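Local coordinates for VWFA domain-containing protein (Alicyclobacillus acidocaldarius subsp. acidocaldarius, PDB 3RAG) that is of unknown function but carries a von Willebrand factor type A-like fold with a bound sodium ion, consistent with a metal-ion-dependent adhesion-type site, at residues Ala8-Ile13 with Asp131-His136. Numbering follows the deposited sequence.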
ATOM      1  N   ALA A   8      -9.044 -14.746   2.283  1.00 37.99           N
ATOM      2  CA  ALA A   8      -9.229 -13.298   2.362  1.00 33.64           C
ATOM      3  C   ALA A   8      -7.898 -12.529   2.380  1.00 34.10           C
ATOM      4  O   ALA A   8      -7.803 -11.465   2.987  1.00 36.06           O
ATOM      5  CB  ALA A   8     -10.106 -12.917   3.573  1.00 32.53           C
ATOM      6  N   THR A   9      -6.891 -13.067   1.698  1.00 30.76           N
ATOM      7  CA  THR A   9      -5.569 -12.414   1.628  1.00 33.93           C
ATOM      8  C   THR A   9      -5.693 -10.954   1.209  1.00 36.17           C
ATOM      9  O   THR A   9      -6.421 -10.633   0.270  1.00 34.49           O
ATOM     10  CB  THR A   9      -4.633 -13.158   0.653  1.00 33.26           C
ATOM     11  OG1 THR A   9      -4.407 -14.472   1.167  1.00 37.86           O
ATOM     12  CG2 THR A   9      -3.286 -12.422   0.491  1.00 32.32           C
ATOM     13  N   ILE A  10      -4.994 -10.068   1.919  1.00 28.26           N
ATOM     14  CA  ILE A  10      -5.072  -8.636   1.633  1.00 26.88           C
ATOM     15  C   ILE A  10      -3.892  -8.264   0.723  1.00 27.67           C
ATOM     16  O   ILE A  10      -2.784  -8.735   0.932  1.00 28.96           O
ATOM     17  CB  ILE A  10      -5.036  -7.821   2.934  1.00 29.44           C
ATOM     18  CG1 ILE A  10      -6.310  -8.084   3.754  1.00 33.75           C
ATOM     19  CG2 ILE A  10      -4.908  -6.319   2.636  1.00 28.90           C
ATOM     20  CD1 ILE A  10      -7.581  -7.404   3.202  1.00 34.73           C
ATOM     21  N   ARG A  11      -4.158  -7.451  -0.300  1.00 27.12           N
ATOM     22  CA  ARG A  11      -3.136  -7.054  -1.265  1.00 30.54           C
ATOM     23  C   ARG A  11      -3.147  -5.538  -1.431  1.00 26.88           C
ATOM     24  O   ARG A  11      -4.157  -4.965  -1.838  1.00 29.39           O
ATOM     25  CB  ARG A  11      -3.424  -7.708  -2.610  1.00 33.61           C
ATOM     26  CG  ARG A  11      -3.340  -9.224  -2.547  1.00 37.15           C
ATOM     27  CD  ARG A  11      -3.660  -9.872  -3.893  1.00 43.40           C
ATOM     28  NE  ARG A  11      -3.488 -11.320  -3.793  1.00 55.87           N
ATOM     29  CZ  ARG A  11      -4.471 -12.151  -3.473  1.00 61.69           C
ATOM     30  NH1 ARG A  11      -5.683 -11.670  -3.261  1.00 55.83           N
ATOM     31  NH2 ARG A  11      -4.249 -13.454  -3.374  1.00 66.60           N
ATOM     32  N   GLN A  12      -2.036  -4.888  -1.108  1.00 27.21           N
ATOM     33  CA  GLN A  12      -2.026  -3.437  -1.104  1.00 22.65           C
ATOM     34  C   GLN A  12      -0.763  -2.917  -1.734  1.00 24.32           C
ATOM     35  O   GLN A  12       0.286  -3.550  -1.658  1.00 25.92           O
ATOM     36  CB  GLN A  12      -2.126  -2.885   0.323  1.00 26.36           C
ATOM     37  CG  GLN A  12      -3.525  -3.074   0.945  1.00 24.78           C
ATOM     38  CD  GLN A  12      -3.659  -2.368   2.286  1.00 29.32           C
ATOM     39  OE1 GLN A  12      -2.726  -1.700   2.749  1.00 29.47           O
ATOM     40  NE2 GLN A  12      -4.820  -2.520   2.917  1.00 29.18           N
ATOM     41  N   ILE A  13      -0.887  -1.758  -2.359  1.00 24.23           N
ATOM     42  CA  ILE A  13       0.262  -1.028  -2.874  1.00 24.82           C
ATOM     43  C   ILE A  13       0.271   0.289  -2.115  1.00 26.89           C
ATOM     44  O   ILE A  13      -0.739   0.995  -2.084  1.00 25.25           O
ATOM     45  CB  ILE A  13       0.097  -0.729  -4.381  1.00 25.19           C
ATOM     46  CG1 ILE A  13       0.052  -2.041  -5.197  1.00 25.90           C
ATOM     47  CG2 ILE A  13       1.212   0.225  -4.861  1.00 26.73           C
ATOM     48  CD1 ILE A  13      -0.385  -1.855  -6.680  1.00 25.72           C
ATOM     49  N   ASP A 131      -6.036  -9.599  11.990  1.00 31.69           N
ATOM     50  CA  ASP A 131      -4.805 -10.121  12.576  1.00 33.59           C
ATOM     51  C   ASP A 131      -4.244 -11.330  11.841  1.00 36.21           C
ATOM     52  O   ASP A 131      -3.021 -11.538  11.815  1.00 34.46           O
ATOM     53  CB  ASP A 131      -5.031 -10.492  14.055  1.00 36.98           C
ATOM     54  CG  ASP A 131      -3.787 -11.086  14.702  1.00 45.29           C
ATOM     55  OD1 ASP A 131      -2.771 -10.364  14.814  1.00 47.63           O
ATOM     56  OD2 ASP A 131      -3.822 -12.269  15.098  1.00 45.19           O
ATOM     57  N   GLU A 132      -5.131 -12.133  11.256  1.00 34.63           N
ATOM     58  CA  GLU A 132      -4.780 -13.488  10.809  1.00 32.15           C
ATOM     59  C   GLU A 132      -4.623 -13.715   9.314  1.00 35.68           C
ATOM     60  O   GLU A 132      -3.943 -14.661   8.911  1.00 35.02           O
ATOM     61  CB  GLU A 132      -5.781 -14.513  11.382  1.00 36.83           C
ATOM     62  CG  GLU A 132      -5.680 -14.648  12.856  1.00 36.71           C
ATOM     63  CD  GLU A 132      -6.686 -15.645  13.424  1.00 46.83           C
ATOM     64  OE1 GLU A 132      -7.427 -16.261  12.626  1.00 42.74           O
ATOM     65  OE2 GLU A 132      -6.727 -15.795  14.660  1.00 51.46           O
ATOM     66  N   VAL A 133      -5.222 -12.871   8.481  1.00 33.03           N
ATOM     67  CA  VAL A 133      -5.060 -13.071   7.039  1.00 31.33           C
ATOM     68  C   VAL A 133      -3.622 -12.773   6.621  1.00 34.37           C
ATOM     69  O   VAL A 133      -2.898 -12.050   7.309  1.00 32.53           O
ATOM     70  CB  VAL A 133      -6.050 -12.210   6.174  1.00 27.49           C
ATOM     71  CG1 VAL A 133      -7.523 -12.498   6.547  1.00 32.78           C
ATOM     72  CG2 VAL A 133      -5.741 -10.693   6.265  1.00 29.40           C
ATOM     73  N   ALA A 134      -3.211 -13.340   5.496  1.00 30.28           N
ATOM     74  CA  ALA A 134      -1.941 -12.972   4.896  1.00 31.80           C
ATOM     75  C   ALA A 134      -2.057 -11.526   4.403  1.00 30.31           C
ATOM     76  O   ALA A 134      -3.128 -11.090   3.983  1.00 30.88           O
ATOM     77  CB  ALA A 134      -1.570 -13.938   3.743  1.00 31.56           C
ATOM     78  N   LEU A 135      -0.959 -10.782   4.490  1.00 29.82           N
ATOM     79  CA  LEU A 135      -0.929  -9.412   4.009  1.00 27.47           C
ATOM     80  C   LEU A 135       0.189  -9.330   2.998  1.00 28.23           C
ATOM     81  O   LEU A 135       1.354  -9.594   3.331  1.00 31.38           O
ATOM     82  CB  LEU A 135      -0.656  -8.445   5.164  1.00 27.83           C
ATOM     83  CG  LEU A 135      -0.351  -6.993   4.769  1.00 32.98           C
ATOM     84  CD1 LEU A 135      -1.469  -6.441   3.894  1.00 33.22           C
ATOM     85  CD2 LEU A 135      -0.152  -6.150   6.016  1.00 34.22           C
ATOM     86  N   HIS A 136      -0.152  -8.997   1.756  1.00 29.85           N
ATOM     87  CA  HIS A 136       0.876  -8.842   0.719  1.00 28.11           C
ATOM     88  C   HIS A 136       0.921  -7.361   0.375  1.00 26.43           C
ATOM     89  O   HIS A 136      -0.086  -6.797   0.003  1.00 26.94           O
ATOM     90  CB  HIS A 136       0.523  -9.627  -0.541  1.00 29.30           C
ATOM     91  CG  HIS A 136       0.479 -11.103  -0.335  1.00 33.16           C
ATOM     92  ND1 HIS A 136       0.010 -11.970  -1.300  1.00 33.45           N
ATOM     93  CD2 HIS A 136       0.849 -11.868   0.717  1.00 32.85           C
ATOM     94  CE1 HIS A 136       0.091 -13.209  -0.847  1.00 35.04           C
ATOM     95  NE2 HIS A 136       0.600 -13.176   0.372  1.00 37.12           N
TER
HETATM   96  O   HOH W   1      -5.008 -15.125   4.051  1.00 35.44           O
HETATM   97  O   HOH W   2      -0.770 -11.239  -3.825  1.00 41.22           O
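Thr9 sets its methyl over one face of the His136 imidazole, with CG2 3.8 Å from the ring centroid and only 13° off the normal, a CH-pi contact. With OG1 beside the backbone N (chi1 -64°), CG2 stands anti to that N and is the branch that meets the ring; it also lies over the centre of the Arg11 guanidinium, 4.1 Å above its plane. A water in the plane of both flat groups joins them, 2.7 Å from Arg11 NE, whose N-H donates to it, and 2.7 Å from His136 ND1. A second water links Thr9 OG1 to Ala134 N. Neighbouring parallel strands 10-17 and 135-142 begin side by side here in the central sheet of the Rossmann-like vWA fold, the sodium site of Asp18, Ser144 and Ser146 lying beyond their C-terminal ends. Three backbone hydrogen bonds pair them: Ile10 N to Ala134 O, His136 N to Ile10 O at 2.8 Å, and Gln12 N to His136 O. On the sheet face of Ile10 and Leu135, Ile10 forks: CG1 meets Val133 CG2 at 3.7 Å, while CG2 touches Leu135 CD1, also at 3.7 Å. Helix 79-106 packs on Ile10 through Met91, Thr94 and Leu95; across the sheet, His228 of helix 214-232 meets His136 edge-to-face.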